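Local coordinates for suppressor protein MPT5 (Saccharomyces cerevisiae, PDB 5BZ1), which binds recognition sequences in the 3'-UTRs of target mRNAs through its Pumilio-repeat domain and so regulates their expression after transcription, at residues D162-Q167 and C181-L186; Q131-I136 and I171-H176. All coordinates share one frame; numbering follows the deposited sequence.

Contact 1: D162-Q167 and C181-L186. With nucleotides of chain B.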
ATOM      1  N   ASP A 162       0.866 -12.120  -9.372  1.00 30.63           N
ATOM      2  CA  ASP A 162       1.685 -12.575 -10.496  1.00 33.40           C
ATOM      3  C   ASP A 162       2.415 -11.423 -11.190  1.00 33.56           C
ATOM      4  O   ASP A 162       3.591 -11.533 -11.532  1.00 38.12           O
ATOM      5  CB  ASP A 162       0.831 -13.329 -11.521  1.00 40.05           C
ATOM      6  CG  ASP A 162       0.381 -14.693 -11.026  1.00 45.07           C
ATOM      7  OD1 ASP A 162       0.852 -15.130  -9.955  1.00 42.82           O
ATOM      8  OD2 ASP A 162      -0.442 -15.330 -11.720  1.00 48.14           O
ATOM      9  N   ALA A 163       1.706 -10.319 -11.400  1.00 27.86           N
ATOM     10  CA  ALA A 163       2.284  -9.148 -12.051  1.00 34.18           C
ATOM     11  C   ALA A 163       3.397  -8.520 -11.214  1.00 34.45           C
ATOM     12  O   ALA A 163       4.429  -8.105 -11.741  1.00 34.65           O
ATOM     13  CB  ALA A 163       1.207  -8.126 -12.331  1.00 31.00           C
ATOM     14  N   ILE A 164       3.169  -8.447  -9.907  1.00 33.41           N
ATOM     15  CA  ILE A 164       4.108  -7.821  -8.983  1.00 30.18           C
ATOM     16  C   ILE A 164       5.431  -8.574  -8.884  1.00 29.85           C
ATOM     17  O   ILE A 164       6.501  -7.962  -8.925  1.00 34.30           O
ATOM     18  CB  ILE A 164       3.489  -7.687  -7.578  1.00 31.94           C
ATOM     19  CG1 ILE A 164       2.347  -6.676  -7.603  1.00 31.28           C
ATOM     20  CG2 ILE A 164       4.531  -7.256  -6.555  1.00 36.21           C
ATOM     21  CD1 ILE A 164       1.568  -6.615  -6.323  1.00 25.73           C
ATOM     22  N   VAL A 165       5.360  -9.896  -8.752  1.00 27.47           N
ATOM     23  CA  VAL A 165       6.563 -10.698  -8.520  1.00 35.31           C
ATOM     24  C   VAL A 165       7.327 -11.048  -9.797  1.00 39.14           C
ATOM     25  O   VAL A 165       8.414 -11.624  -9.734  1.00 43.32           O
ATOM     26  CB  VAL A 165       6.255 -12.000  -7.742  1.00 35.49           C
ATOM     27  CG1 VAL A 165       5.482 -11.692  -6.473  1.00 32.66           C
ATOM     28  CG2 VAL A 165       5.476 -12.980  -8.619  1.00 29.60           C
ATOM     29  N   GLU A 166       6.760 -10.706 -10.950  1.00 40.08           N
ATOM     30  CA  GLU A 166       7.413 -10.986 -12.226  1.00 39.71           C
ATOM     31  C   GLU A 166       8.664 -10.126 -12.402  1.00 40.32           C
ATOM     32  O   GLU A 166       8.577  -8.893 -12.435  1.00 33.85           O
ATOM     33  CB  GLU A 166       6.447 -10.752 -13.390  1.00 34.69           C
ATOM     34  CG  GLU A 166       7.031 -11.045 -14.767  1.00 43.14           C
ATOM     35  CD  GLU A 166       7.168 -12.531 -15.053  1.00 54.51           C
ATOM     36  OE1 GLU A 166       6.629 -13.346 -14.275  1.00 56.56           O
ATOM     37  OE2 GLU A 166       7.814 -12.885 -16.063  1.00 57.31           O
ATOM     38  N   GLN A 167       9.819 -10.783 -12.498  1.00 38.75           N
ATOM     39  CA  GLN A 167      11.104 -10.110 -12.721  1.00 40.97           C
ATOM     40  C   GLN A 167      11.367  -8.965 -11.738  1.00 38.93           C
ATOM     41  O   GLN A 167      11.491  -9.196 -10.535  1.00 43.70           O
ATOM     42  CB  GLN A 167      11.217  -9.641 -14.177  1.00 44.86           C
ATOM     43  CG  GLN A 167      11.457 -10.784 -15.164  1.00 55.49           C
ATOM     44  CD  GLN A 167      11.049 -10.447 -16.587  1.00 65.73           C
ATOM     45  OE1 GLN A 167      11.552  -9.496 -17.184  1.00 71.83           O
ATOM     46  NE2 GLN A 167      10.129 -11.231 -17.139  1.00 71.82           N
ATOM     47  N   CYS A 181       0.884   3.210  -3.338  1.00 26.25           N
ATOM     48  CA  CYS A 181      -0.354   3.239  -2.559  1.00 27.41           C
ATOM     49  C   CYS A 181      -1.174   1.965  -2.764  1.00 27.23           C
ATOM     50  O   CYS A 181      -1.701   1.396  -1.807  1.00 33.30           O
ATOM     51  CB  CYS A 181      -1.186   4.468  -2.923  1.00 31.25           C
ATOM     52  SG  CYS A 181      -0.409   6.038  -2.469  1.00 37.91           S
ATOM     53  N   VAL A 182      -1.270   1.519  -4.013  1.00 26.28           N
ATOM     54  CA  VAL A 182      -1.980   0.285  -4.342  1.00 25.91           C
ATOM     55  C   VAL A 182      -1.368  -0.907  -3.607  1.00 24.36           C
ATOM     56  O   VAL A 182      -2.084  -1.730  -3.027  1.00 24.09           O
ATOM     57  CB  VAL A 182      -1.950   0.012  -5.859  1.00 26.73           C
ATOM     58  CG1 VAL A 182      -2.623  -1.311  -6.187  1.00 21.28           C
ATOM     59  CG2 VAL A 182      -2.616   1.152  -6.621  1.00 28.31           C
ATOM     60  N   LEU A 183      -0.039  -0.987  -3.631  1.00 21.68           N
ATOM     61  CA  LEU A 183       0.690  -2.089  -3.008  1.00 24.80           C
ATOM     62  C   LEU A 183       0.434  -2.162  -1.503  1.00 23.75           C
ATOM     63  O   LEU A 183       0.309  -3.251  -0.944  1.00 26.72           O
ATOM     64  CB  LEU A 183       2.191  -1.967  -3.286  1.00 24.42           C
ATOM     65  CG  LEU A 183       3.077  -3.123  -2.818  1.00 29.58           C
ATOM     66  CD1 LEU A 183       2.578  -4.441  -3.385  1.00 32.77           C
ATOM     67  CD2 LEU A 183       4.524  -2.890  -3.219  1.00 29.22           C
ATOM     68  N   GLN A 184       0.355  -1.002  -0.856  1.00 24.39           N
ATOM     69  CA  GLN A 184       0.059  -0.940   0.574  1.00 28.36           C
ATOM     70  C   GLN A 184      -1.362  -1.420   0.874  1.00 30.19           C
ATOM     71  O   GLN A 184      -1.591  -2.104   1.873  1.00 28.79           O
ATOM     72  CB  GLN A 184       0.260   0.482   1.107  1.00 28.94           C
ATOM     73  CG  GLN A 184       1.719   0.935   1.134  1.00 42.97           C
ATOM     74  CD  GLN A 184       1.883   2.372   1.591  1.00 46.42           C
ATOM     75  OE1 GLN A 184       1.500   2.730   2.706  1.00 53.16           O
ATOM     76  NE2 GLN A 184       2.457   3.202   0.730  1.00 41.56           N
ATOM     77  N   LYS A 185      -2.310  -1.053   0.014  1.00 24.07           N
ATOM     78  CA  LYS A 185      -3.689  -1.521   0.152  1.00 29.05           C
ATOM     79  C   LYS A 185      -3.728  -3.042   0.062  1.00 22.17           C
ATOM     80  O   LYS A 185      -4.341  -3.709   0.894  1.00 26.03           O
ATOM     81  CB  LYS A 185      -4.582  -0.927  -0.941  1.00 27.12           C
ATOM     82  CG  LYS A 185      -4.633   0.594  -0.966  1.00 35.64           C
ATOM     83  CD  LYS A 185      -5.154   1.162   0.338  1.00 41.26           C
ATOM     84  CE  LYS A 185      -5.110   2.688   0.333  1.00 49.98           C
ATOM     85  NZ  LYS A 185      -5.965   3.305  -0.723  1.00 52.65           N
ATOM     86  N   LEU A 186      -3.061  -3.575  -0.957  1.00 21.73           N
ATOM     87  CA  LEU A 186      -2.975  -5.015  -1.166  1.00 25.75           C
ATOM     88  C   LEU A 186      -2.391  -5.735   0.048  1.00 28.93           C
ATOM     89  O   LEU A 186      -2.954  -6.724   0.521  1.00 28.59           O
ATOM     90  CB  LEU A 186      -2.122  -5.311  -2.400  1.00 25.94           C
ATOM     91  CG  LEU A 186      -1.924  -6.788  -2.735  1.00 32.92           C
ATOM     92  CD1 LEU A 186      -3.226  -7.410  -3.229  1.00 23.58           C
ATOM     93  CD2 LEU A 186      -0.826  -6.963  -3.759  1.00 31.77           C
TER
ATOM     94  P     A B   4       5.530  14.698   1.707  1.00 29.31           P
ATOM     95  OP1   A B   4       5.032  15.983   1.163  1.00 29.65           O
ATOM     96  OP2   A B   4       5.132  14.258   3.069  1.00 32.23           O
ATOM     97  O5'   A B   4       5.137  13.529   0.703  1.00 33.16           O
ATOM     98  C5'   A B   4       5.557  13.554  -0.654  1.00 29.74           C
ATOM     99  C4'   A B   4       4.823  12.517  -1.462  1.00 24.28           C
ATOM    100  O4'   A B   4       5.180  11.195  -0.989  1.00 28.36           O
ATOM    101  C3'   A B   4       3.308  12.550  -1.353  1.00 29.81           C
ATOM    102  O3'   A B   4       2.722  13.536  -2.185  1.00 31.98           O
ATOM    103  C2'   A B   4       2.915  11.123  -1.719  1.00 33.22           C
ATOM    104  O2'   A B   4       2.902  10.944  -3.130  1.00 33.24           O
ATOM    105  C1'   A B   4       4.083  10.319  -1.133  1.00 29.51           C
ATOM    106  N9    A B   4       3.768   9.730   0.184  1.00 28.00           N
ATOM    107  C8    A B   4       3.780  10.343   1.417  1.00 28.97           C
ATOM    108  N7    A B   4       3.447   9.543   2.402  1.00 31.24           N
ATOM    109  C5    A B   4       3.201   8.318   1.790  1.00 29.31           C
ATOM    110  C6    A B   4       2.808   7.059   2.292  1.00 28.32           C
ATOM    111  N6    A B   4       2.579   6.802   3.582  1.00 30.58           N
ATOM    112  N1    A B   4       2.652   6.056   1.401  1.00 30.10           N
ATOM    113  C2    A B   4       2.877   6.300   0.101  1.00 34.35           C
ATOM    114  N3    A B   4       3.250   7.435  -0.489  1.00 33.82           N
ATOM    115  C4    A B   4       3.394   8.421   0.419  1.00 29.04           C
ATOM    116  P     U B   5       1.323  14.219  -1.781  1.00 34.36           P
ATOM    117  OP1   U B   5       1.071  15.305  -2.758  1.00 34.38           O
ATOM    118  OP2   U B   5       1.319  14.517  -0.326  1.00 33.88           O
ATOM    119  O5'   U B   5       0.250  13.073  -2.037  1.00 32.47           O
ATOM    120  C5'   U B   5      -0.168  12.742  -3.359  1.00 35.30           C
ATOM    121  C4'   U B   5      -1.530  12.093  -3.368  1.00 34.08           C
ATOM    122  O4'   U B   5      -1.438  10.757  -2.793  1.00 38.12           O
ATOM    123  C3'   U B   5      -2.611  12.823  -2.567  1.00 31.53           C
ATOM    124  O3'   U B   5      -3.869  12.615  -3.203  1.00 36.56           O
ATOM    125  C2'   U B   5      -2.600  12.067  -1.243  1.00 35.58           C
ATOM    126  O2'   U B   5      -3.780  12.188  -0.475  1.00 36.42           O
ATOM    127  C1'   U B   5      -2.368  10.641  -1.730  1.00 38.99           C
ATOM    128  N1    U B   5      -1.837   9.725  -0.709  1.00 45.43           N
ATOM    129  C2    U B   5      -2.435   8.478  -0.611  1.00 42.95           C
ATOM    130  O2    U B   5      -3.350   8.127  -1.344  1.00 40.65           O
ATOM    131  N3    U B   5      -1.920   7.651   0.363  1.00 40.61           N
ATOM    132  C4    U B   5      -0.892   7.952   1.235  1.00 44.07           C
ATOM    133  O4    U B   5      -0.534   7.110   2.062  1.00 46.62           O
ATOM    134  C5    U B   5      -0.337   9.265   1.072  1.00 42.82           C
ATOM    135  C6    U B   5      -0.813  10.092   0.133  1.00 41.27           C
TER
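Ile164 meets Leu183 and Leu186 through a single methyl. Its CD1 comes tip to tip against CD2 of Leu186, 3.5 Å away, and lies 3.8 Å from CD1 of Leu183, whose side chain crosses it at a slant. The extended ethyl arm of Ile164 (chi2 172°) carries CD1 far enough to bridge backbones whose nearest CA atoms, those of Ile164 and Leu183, are 9.0 Å apart. Both leucines hold CG anti to the backbone N (Leu186 chi1 179°), which swings their CD branches off helix 179-189 toward Ile164, and branched apolar groups suit a buried place that offers no polar partner across the contact. Ile170 of helix 169-174 packs on Ile164 too.

The other face of helix 179-189 reads RNA. NE2 of Gln184 donates to N1 of A4 of chain B at 2.9 Å, in a nearly straight bond (174°), and also bonds to Cys180 O, which steadies the amide. A leucine in place of Gln184 would probably leave adenine N1 without its donor and Cys180 O without the side-chain amide that bonds to it. Cys181 SG packs 3.6 Å from N3 of U5 of chain B, a small side chain consistent with the base coming so close. Tyr217 and Phe221 of helix 215-223 touch Gln184 from the adjoining repeat. Apolar residues turned inward and base-reading residues turned outward on one helix are the hallmark of the Pumilio repeat of PUF proteins.

Contact 2: Q131-I136 and I171-H176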
ATOM      1  N   GLN A 131       0.377  -5.279 -18.914  1.00 31.69           N
ATOM      2  CA  GLN A 131      -0.829  -4.464 -18.854  1.00 28.49           C
ATOM      3  C   GLN A 131      -1.348  -4.306 -17.421  1.00 29.35           C
ATOM      4  O   GLN A 131      -1.847  -3.242 -17.055  1.00 29.83           O
ATOM      5  CB  GLN A 131      -1.908  -5.026 -19.784  1.00 23.99           C
ATOM      6  CG  GLN A 131      -1.702  -4.649 -21.255  1.00 25.94           C
ATOM      7  CD  GLN A 131      -2.675  -5.356 -22.181  1.00 33.44           C
ATOM      8  OE1 GLN A 131      -3.134  -6.461 -21.886  1.00 31.91           O
ATOM      9  NE2 GLN A 131      -3.001  -4.719 -23.303  1.00 31.42           N
ATOM     10  N   VAL A 132      -1.212  -5.356 -16.610  1.00 25.43           N
ATOM     11  CA  VAL A 132      -1.616  -5.283 -15.201  1.00 22.88           C
ATOM     12  C   VAL A 132      -0.757  -4.280 -14.425  1.00 27.39           C
ATOM     13  O   VAL A 132      -1.273  -3.494 -13.623  1.00 23.96           O
ATOM     14  CB  VAL A 132      -1.568  -6.659 -14.502  1.00 26.28           C
ATOM     15  CG1 VAL A 132      -1.902  -6.518 -13.026  1.00 26.58           C
ATOM     16  CG2 VAL A 132      -2.540  -7.632 -15.159  1.00 26.81           C
ATOM     17  N   VAL A 133       0.552  -4.311 -14.662  1.00 26.92           N
ATOM     18  CA  VAL A 133       1.459  -3.339 -14.053  1.00 28.99           C
ATOM     19  C   VAL A 133       1.026  -1.925 -14.440  1.00 30.29           C
ATOM     20  O   VAL A 133       0.943  -1.032 -13.595  1.00 29.77           O
ATOM     21  CB  VAL A 133       2.922  -3.581 -14.477  1.00 30.20           C
ATOM     22  CG1 VAL A 133       3.803  -2.423 -14.045  1.00 30.92           C
ATOM     23  CG2 VAL A 133       3.440  -4.885 -13.886  1.00 27.08           C
ATOM     24  N   THR A 134       0.732  -1.741 -15.723  1.00 28.39           N
ATOM     25  CA  THR A 134       0.225  -0.472 -16.234  1.00 31.35           C
ATOM     26  C   THR A 134      -1.039  -0.027 -15.492  1.00 31.09           C
ATOM     27  O   THR A 134      -1.155   1.135 -15.106  1.00 28.58           O
ATOM     28  CB  THR A 134      -0.039  -0.553 -17.746  1.00 30.55           C
ATOM     29  OG1 THR A 134       1.214  -0.636 -18.441  1.00 33.28           O
ATOM     30  CG2 THR A 134      -0.804   0.670 -18.229  1.00 28.51           C
ATOM     31  N   LEU A 135      -1.968  -0.954 -15.277  1.00 27.13           N
ATOM     32  CA  LEU A 135      -3.187  -0.661 -14.525  1.00 25.16           C
ATOM     33  C   LEU A 135      -2.887  -0.203 -13.095  1.00 29.18           C
ATOM     34  O   LEU A 135      -3.495   0.747 -12.598  1.00 25.70           O
ATOM     35  CB  LEU A 135      -4.107  -1.883 -14.496  1.00 21.05           C
ATOM     36  CG  LEU A 135      -4.800  -2.220 -15.814  1.00 31.25           C
ATOM     37  CD1 LEU A 135      -5.798  -3.348 -15.631  1.00 26.89           C
ATOM     38  CD2 LEU A 135      -5.486  -0.991 -16.373  1.00 29.29           C
ATOM     39  N   ILE A 136      -1.951  -0.888 -12.443  1.00 25.63           N
ATOM     40  CA  ILE A 136      -1.573  -0.575 -11.066  1.00 27.86           C
ATOM     41  C   ILE A 136      -1.072   0.868 -10.946  1.00 24.91           C
ATOM     42  O   ILE A 136      -1.375   1.562  -9.974  1.00 25.03           O
ATOM     43  CB  ILE A 136      -0.502  -1.564 -10.546  1.00 28.74           C
ATOM     44  CG1 ILE A 136      -1.105  -2.959 -10.380  1.00 27.68           C
ATOM     45  CG2 ILE A 136       0.080  -1.101  -9.220  1.00 21.85           C
ATOM     46  CD1 ILE A 136      -0.089  -4.041 -10.058  1.00 30.81           C
ATOM     47  N   ILE A 171       9.960  -3.050  -8.450  1.00 27.73           N
ATOM     48  CA  ILE A 171      10.531  -1.713  -8.560  1.00 31.07           C
ATOM     49  C   ILE A 171       9.554  -0.770  -9.271  1.00 32.77           C
ATOM     50  O   ILE A 171       9.204   0.294  -8.751  1.00 30.65           O
ATOM     51  CB  ILE A 171      11.862  -1.732  -9.331  1.00 35.70           C
ATOM     52  CG1 ILE A 171      12.884  -2.622  -8.623  1.00 35.45           C
ATOM     53  CG2 ILE A 171      12.417  -0.317  -9.482  1.00 35.56           C
ATOM     54  CD1 ILE A 171      13.461  -1.989  -7.374  1.00 40.36           C
ATOM     55  N   THR A 172       9.124  -1.177 -10.463  1.00 27.62           N
ATOM     56  CA  THR A 172       8.207  -0.390 -11.288  1.00 32.88           C
ATOM     57  C   THR A 172       6.990   0.083 -10.491  1.00 29.56           C
ATOM     58  O   THR A 172       6.523   1.210 -10.655  1.00 32.53           O
ATOM     59  CB  THR A 172       7.726  -1.198 -12.508  1.00 35.53           C
ATOM     60  OG1 THR A 172       8.851  -1.788 -13.168  1.00 36.49           O
ATOM     61  CG2 THR A 172       6.968  -0.302 -13.489  1.00 36.40           C
ATOM     62  N   ILE A 173       6.503  -0.784  -9.609  1.00 25.36           N
ATOM     63  CA  ILE A 173       5.333  -0.498  -8.790  1.00 27.15           C
ATOM     64  C   ILE A 173       5.647   0.309  -7.520  1.00 27.26           C
ATOM     65  O   ILE A 173       5.002   1.324  -7.256  1.00 27.37           O
ATOM     66  CB  ILE A 173       4.604  -1.811  -8.429  1.00 29.08           C
ATOM     67  CG1 ILE A 173       3.922  -2.383  -9.674  1.00 34.69           C
ATOM     68  CG2 ILE A 173       3.589  -1.587  -7.315  1.00 23.90           C
ATOM     69  CD1 ILE A 173       3.608  -3.863  -9.588  1.00 37.20           C
ATOM     70  N   SER A 174       6.630  -0.139  -6.740  1.00 28.31           N
ATOM     71  CA  SER A 174       6.932   0.479  -5.447  1.00 23.49           C
ATOM     72  C   SER A 174       7.480   1.902  -5.562  1.00 27.85           C
ATOM     73  O   SER A 174       7.329   2.704  -4.641  1.00 28.40           O
ATOM     74  CB  SER A 174       7.920  -0.380  -4.655  1.00 26.13           C
ATOM     75  OG  SER A 174       7.412  -1.675  -4.406  1.00 26.02           O
ATOM     76  N   THR A 175       8.127   2.203  -6.686  1.00 27.40           N
ATOM     77  CA  THR A 175       8.735   3.514  -6.888  1.00 28.45           C
ATOM     78  C   THR A 175       7.822   4.445  -7.675  1.00 30.35           C
ATOM     79  O   THR A 175       8.246   5.515  -8.127  1.00 26.58           O
ATOM     80  CB  THR A 175      10.088   3.412  -7.613  1.00 24.78           C
ATOM     81  OG1 THR A 175       9.883   2.951  -8.954  1.00 29.60           O
ATOM     82  CG2 THR A 175      11.012   2.446  -6.879  1.00 28.88           C
ATOM     83  N   HIS A 176       6.570   4.032  -7.843  1.00 29.91           N
ATOM     84  CA  HIS A 176       5.589   4.863  -8.530  1.00 28.52           C
ATOM     85  C   HIS A 176       4.611   5.493  -7.531  1.00 29.84           C
ATOM     86  O   HIS A 176       4.201   4.857  -6.556  1.00 27.86           O
ATOM     87  CB  HIS A 176       4.834   4.044  -9.581  1.00 26.79           C
ATOM     88  CG  HIS A 176       3.987   4.864 -10.498  1.00 30.53           C
ATOM     89  ND1 HIS A 176       2.739   5.340 -10.136  1.00 31.45           N
ATOM     90  CD2 HIS A 176       4.189   5.292 -11.765  1.00 32.13           C
ATOM     91  CE1 HIS A 176       2.222   6.022 -11.133  1.00 34.46           C
ATOM     92  NE2 HIS A 176       3.084   6.010 -12.143  1.00 30.81           N
TER
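Ile136 and Ile173 meet with their side chains crossing at about a right angle, and the two beta-branched residues touch at two levels. At their ends CD1 of Ile136 lies 3.7 Å from CD1 of Ile173; nearer the backbones CG2 of Ile136 sits 4.0 Å from CG2 of Ile173. The two share one conformation, with CG1 beside the backbone N and anti to the carbonyl carbon (chi1 -69° in Ile136, -71° in Ile173), so each presents its ethyl arm and its CG2 branch to the other. Isoleucine suits the place because its two branches make contact near the backbone as well as at the end of the ethyl arm.

One turn earlier on helix 129-137, Val133 crosses Thr172, again nearly at right angles, and its CG1 stands 3.9 Å from CG2 of Thr172. The threonine is exposed, and it offers only its methyl to the valine. The nearest CA atoms across the contact, those of Val133 and Ile173, are 7.1 Å apart, a spacing that suits small beta-branched side chains at Val133 and Thr172. Helix 129-137 belongs to Pumilio repeat 4 and helix 169-174 to repeat 5, so this is the repeat-to-repeat packing by which successive units stack into the curved solenoid of a PUF domain.

A hydrogen bond from Asn137 ND2 to Thr172 O also joins the two repeats. At the end of helix 169-174, Ile171 O receives both Thr175 N, at 3.0 Å, and Thr175 OG1, at 2.7 Å, the hydroxyl coming from above the carbonyl plane. A threonine thus closes the last turn just where the chain leaves helical geometry. Beyond it, ND1 of His176 caps the N of His178, just before helix 179-189.

Across their segments both contacts are wholly apolar and largely buried, the polar bonds lying at their margins, and they adjoin: Ile164 CG1 of contact 1 lies 3.7 Å from Ile173 CD1 of contact 2, so one hydrophobic core runs through both. Contact 1 joins helices 158-165 and 179-189, with helix 169-174 between them in sequence, and its touching residues all lie within repeat 5. Contact 2 sets helix 169-174 against helix 129-137 of repeat 4. Val182, on the RNA-reading helix, packs on Ile136 and so ties the two together. Their margins differ: contact 1 has base-contacting residues on the far side of its helix, whereas contact 2 reaches the surface at Thr172 and does not touch the RNA.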